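Local coordinates for protein peptidoglycan N-acetylglucosamine deacetylase (Bacillus cereus, PDB 4L1G) that removes acetyl groups from N-acetylglucosamine residues of cell-wall peptidoglycan, and from chitin oligomers, with the help of a zinc ion, at residues 81-86 and 109-114. Numbering follows the deposited sequence.
Sequences DGPDLE and ENAEKF
Asn110 reaches from its helix to the backbone of Asp81. Its ND2 donates to Asp81 O at 2.8 Å, a bent bond with an N-H...O angle of 139°. The carbonyl oxygen lies close to the amide plane of Asn110. The CG of Asn110 is anti to its own carbonyl carbon (chi1 -72°), which directs the amide at the turn. Asn110 CB lies 3.5 Å from Pro83 O.

The Pro83 ring lies alongside the helix backbone. Its CD is 3.6 Å from Ala111 N, and its CG is 3.5 Å from Asn110 O. That oxygen also accepts from the backbone N of Phe114. A cis peptide bond joins Gly82 to Pro83.

The Phe114 ring packs against residues 83-85. Pro83 O meets the ring at its edge, 3.5 Å from CD2. The side chains of Leu85 and Phe114 cross at about a right angle, and Leu85 CD1 comes within 3.5 Å of Phe114 CD1, obliquely to the ring. Lys113 CB covers one ring face.

Asp84 CB points away from the helix. Its OD1 accepts from Glu86 N, forming an Asx turn, and also from Phe87 N. Its OD2 bonds to Thr88. Pro83 also touches Ile117 and Val118 of helix 115-123.

Asp81 is a zinc ligand, with His131 and His135, and its OD2 is also bonded to Thr227. The Asn110 bond grips the backbone oxygen of this ligand and probably helps to position it from the second shell. The chain here leaves strand 74-80 with the Asp80-Asp81 pair of the first NodB motif, Asp80 being the predicted proton acceptor, in the polysaccharide deacetylase barrel.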
ATOM      1  N   ASP A  81       0.844  -5.455   4.659  1.00 12.86           N
ATOM      2  CA  ASP A  81       0.918  -6.718   5.411  1.00 13.55           C
ATOM      3  C   ASP A  81      -0.415  -7.396   5.734  1.00 14.10           C
ATOM      4  O   ASP A  81      -0.437  -8.438   6.388  1.00 14.85           O
ATOM      5  CB  ASP A  81       1.761  -6.578   6.685  1.00 21.57           C
ATOM      6  CG  ASP A  81       3.160  -6.076   6.406  1.00 21.06           C
ATOM      7  OD1 ASP A  81       3.597  -6.160   5.240  1.00 20.26           O
ATOM      8  OD2 ASP A  81       3.821  -5.603   7.356  1.00 21.56           O
ATOM      9  N   GLY A  82      -1.515  -6.815   5.273  1.00 14.13           N
ATOM     10  CA  GLY A  82      -2.823  -7.397   5.515  1.00 14.07           C
ATOM     11  C   GLY A  82      -3.083  -8.615   4.648  1.00 14.17           C
ATOM     12  O   GLY A  82      -2.245  -8.980   3.822  1.00 13.83           O
ATOM     13  N   PRO A  83      -4.247  -9.258   4.835  1.00 14.48           N
ATOM     14  CA  PRO A  83      -5.238  -8.890   5.847  1.00 15.07           C
ATOM     15  C   PRO A  83      -4.918  -9.513   7.198  1.00 15.94           C
ATOM     16  O   PRO A  83      -4.034 -10.361   7.293  1.00 16.16           O
ATOM     17  CB  PRO A  83      -6.521  -9.509   5.299  1.00 15.62           C
ATOM     18  CG  PRO A  83      -6.051 -10.731   4.601  1.00 15.81           C
ATOM     19  CD  PRO A  83      -4.728 -10.355   3.976  1.00 14.89           C
ATOM     20  N   ASP A  84      -5.632  -9.084   8.230  1.00 20.44           N
ATOM     21  CA  ASP A  84      -5.545  -9.715   9.538  1.00 21.60           C
ATOM     22  C   ASP A  84      -6.919  -9.679  10.191  1.00 22.58           C
ATOM     23  O   ASP A  84      -7.864  -9.131   9.627  1.00 22.33           O
ATOM     24  CB  ASP A  84      -4.517  -9.014  10.424  1.00 21.44           C
ATOM     25  CG  ASP A  84      -5.014  -7.686  10.958  1.00 21.37           C
ATOM     26  OD1 ASP A  84      -4.953  -7.481  12.189  1.00 22.15           O
ATOM     27  OD2 ASP A  84      -5.459  -6.847  10.148  1.00 20.63           O
ATOM     28  N   LEU A  85      -7.026 -10.256  11.381  1.00 24.89           N
ATOM     29  CA  LEU A  85      -8.308 -10.364  12.066  1.00 26.04           C
ATOM     30  C   LEU A  85      -8.702  -9.100  12.824  1.00 26.25           C
ATOM     31  O   LEU A  85      -9.887  -8.813  12.984  1.00 26.86           O
ATOM     32  CB  LEU A  85      -8.292 -11.558  13.022  1.00 27.49           C
ATOM     33  CG  LEU A  85      -9.188 -12.748  12.672  1.00 28.51           C
ATOM     34  CD1 LEU A  85      -9.495 -12.792  11.182  1.00 27.47           C
ATOM     35  CD2 LEU A  85      -8.523 -14.038  13.119  1.00 29.32           C
ATOM     36  N   GLU A  86      -7.715  -8.343  13.291  1.00 29.81           N
ATOM     37  CA  GLU A  86      -8.008  -7.197  14.142  1.00 30.17           C
ATOM     38  C   GLU A  86      -7.918  -5.843  13.437  1.00 28.98           C
ATOM     39  O   GLU A  86      -8.907  -5.119  13.352  1.00 29.08           O
ATOM     40  CB  GLU A  86      -7.114  -7.199  15.382  1.00 30.97           C
ATOM     41  CG  GLU A  86      -7.478  -6.112  16.378  1.00 31.59           C
ATOM     42  CD  GLU A  86      -6.561  -6.081  17.581  1.00 32.46           C
ATOM     43  OE1 GLU A  86      -6.721  -5.171  18.422  1.00 33.10           O
ATOM     44  OE2 GLU A  86      -5.683  -6.963  17.687  1.00 32.75           O
ATOM     45  N   GLU A 109       0.282 -15.005   1.833  1.00 23.44           N
ATOM     46  CA  GLU A 109       0.052 -15.991   2.885  1.00 24.52           C
ATOM     47  C   GLU A 109      -1.074 -15.575   3.832  1.00 24.75           C
ATOM     48  O   GLU A 109      -1.791 -16.421   4.361  1.00 25.71           O
ATOM     49  CB  GLU A 109       1.341 -16.268   3.668  1.00 24.76           C
ATOM     50  CG  GLU A 109       1.848 -15.093   4.487  1.00 24.27           C
ATOM     51  CD  GLU A 109       3.218 -15.345   5.089  1.00 24.73           C
ATOM     52  OE1 GLU A 109       3.761 -16.454   4.894  1.00 25.33           O
ATOM     53  OE2 GLU A 109       3.754 -14.434   5.757  1.00 24.42           O
ATOM     54  N   ASN A 110      -1.227 -14.272   4.038  1.00 16.28           N
ATOM     55  CA  ASN A 110      -2.276 -13.764   4.916  1.00 16.54           C
ATOM     56  C   ASN A 110      -3.638 -13.769   4.236  1.00 16.64           C
ATOM     57  O   ASN A 110      -4.669 -13.920   4.892  1.00 17.34           O
ATOM     58  CB  ASN A 110      -1.926 -12.365   5.421  1.00 15.80           C
ATOM     59  CG  ASN A 110      -0.806 -12.384   6.438  1.00 16.04           C
ATOM     60  OD1 ASN A 110      -0.510 -13.427   7.021  1.00 16.91           O
ATOM     61  ND2 ASN A 110      -0.180 -11.235   6.661  1.00 15.38           N
ATOM     62  N   ALA A 111      -3.629 -13.609   2.917  1.00 16.07           N
ATOM     63  CA  ALA A 111      -4.850 -13.681   2.128  1.00 16.29           C
ATOM     64  C   ALA A 111      -5.441 -15.091   2.159  1.00 17.45           C
ATOM     65  O   ALA A 111      -6.652 -15.265   2.030  1.00 18.03           O
ATOM     66  CB  ALA A 111      -4.583 -13.242   0.697  1.00 15.57           C
ATOM     67  N   GLU A 112      -4.583 -16.093   2.330  1.00 19.48           N
ATOM     68  CA  GLU A 112      -5.030 -17.481   2.408  1.00 20.70           C
ATOM     69  C   GLU A 112      -5.712 -17.778   3.737  1.00 21.63           C
ATOM     70  O   GLU A 112      -6.670 -18.549   3.793  1.00 22.65           O
ATOM     71  CB  GLU A 112      -3.856 -18.441   2.210  1.00 20.98           C
ATOM     72  CG  GLU A 112      -3.333 -18.500   0.790  1.00 20.52           C
ATOM     73  CD  GLU A 112      -2.162 -19.448   0.646  1.00 20.94           C
ATOM     74  OE1 GLU A 112      -2.011 -20.043  -0.443  1.00 21.17           O
ATOM     75  OE2 GLU A 112      -1.393 -19.597   1.623  1.00 21.10           O
ATOM     76  N   LYS A 113      -5.208 -17.168   4.805  1.00 20.18           N
ATOM     77  CA  LYS A 113      -5.746 -17.389   6.143  1.00 21.16           C
ATOM     78  C   LYS A 113      -7.099 -16.713   6.331  1.00 21.30           C
ATOM     79  O   LYS A 113      -7.995 -17.267   6.967  1.00 22.46           O
ATOM     80  CB  LYS A 113      -4.765 -16.888   7.205  1.00 20.94           C
ATOM     81  CG  LYS A 113      -3.414 -17.572   7.169  1.00 21.02           C
ATOM     82  CD  LYS A 113      -2.468 -16.976   8.195  1.00 20.86           C
ATOM     83  CE  LYS A 113      -1.096 -17.627   8.114  1.00 21.00           C
ATOM     84  NZ  LYS A 113      -0.134 -17.027   9.080  1.00 20.88           N
ATOM     85  N   PHE A 114      -7.240 -15.513   5.776  1.00 24.98           N
ATOM     86  CA  PHE A 114      -8.470 -14.744   5.921  1.00 25.05           C
ATOM     87  C   PHE A 114      -8.967 -14.246   4.565  1.00 24.46           C
ATOM     88  O   PHE A 114      -8.887 -13.051   4.266  1.00 23.52           O
ATOM     89  CB  PHE A 114      -8.236 -13.565   6.867  1.00 24.63           C
ATOM     90  CG  PHE A 114      -7.226 -13.851   7.946  1.00 25.01           C
ATOM     91  CD1 PHE A 114      -7.518 -14.730   8.974  1.00 26.31           C
ATOM     92  CD2 PHE A 114      -5.983 -13.241   7.928  1.00 24.07           C
ATOM     93  CE1 PHE A 114      -6.591 -14.996   9.962  1.00 26.75           C
ATOM     94  CE2 PHE A 114      -5.053 -13.500   8.915  1.00 24.41           C
ATOM     95  CZ  PHE A 114      -5.357 -14.378   9.932  1.00 25.80           C
TER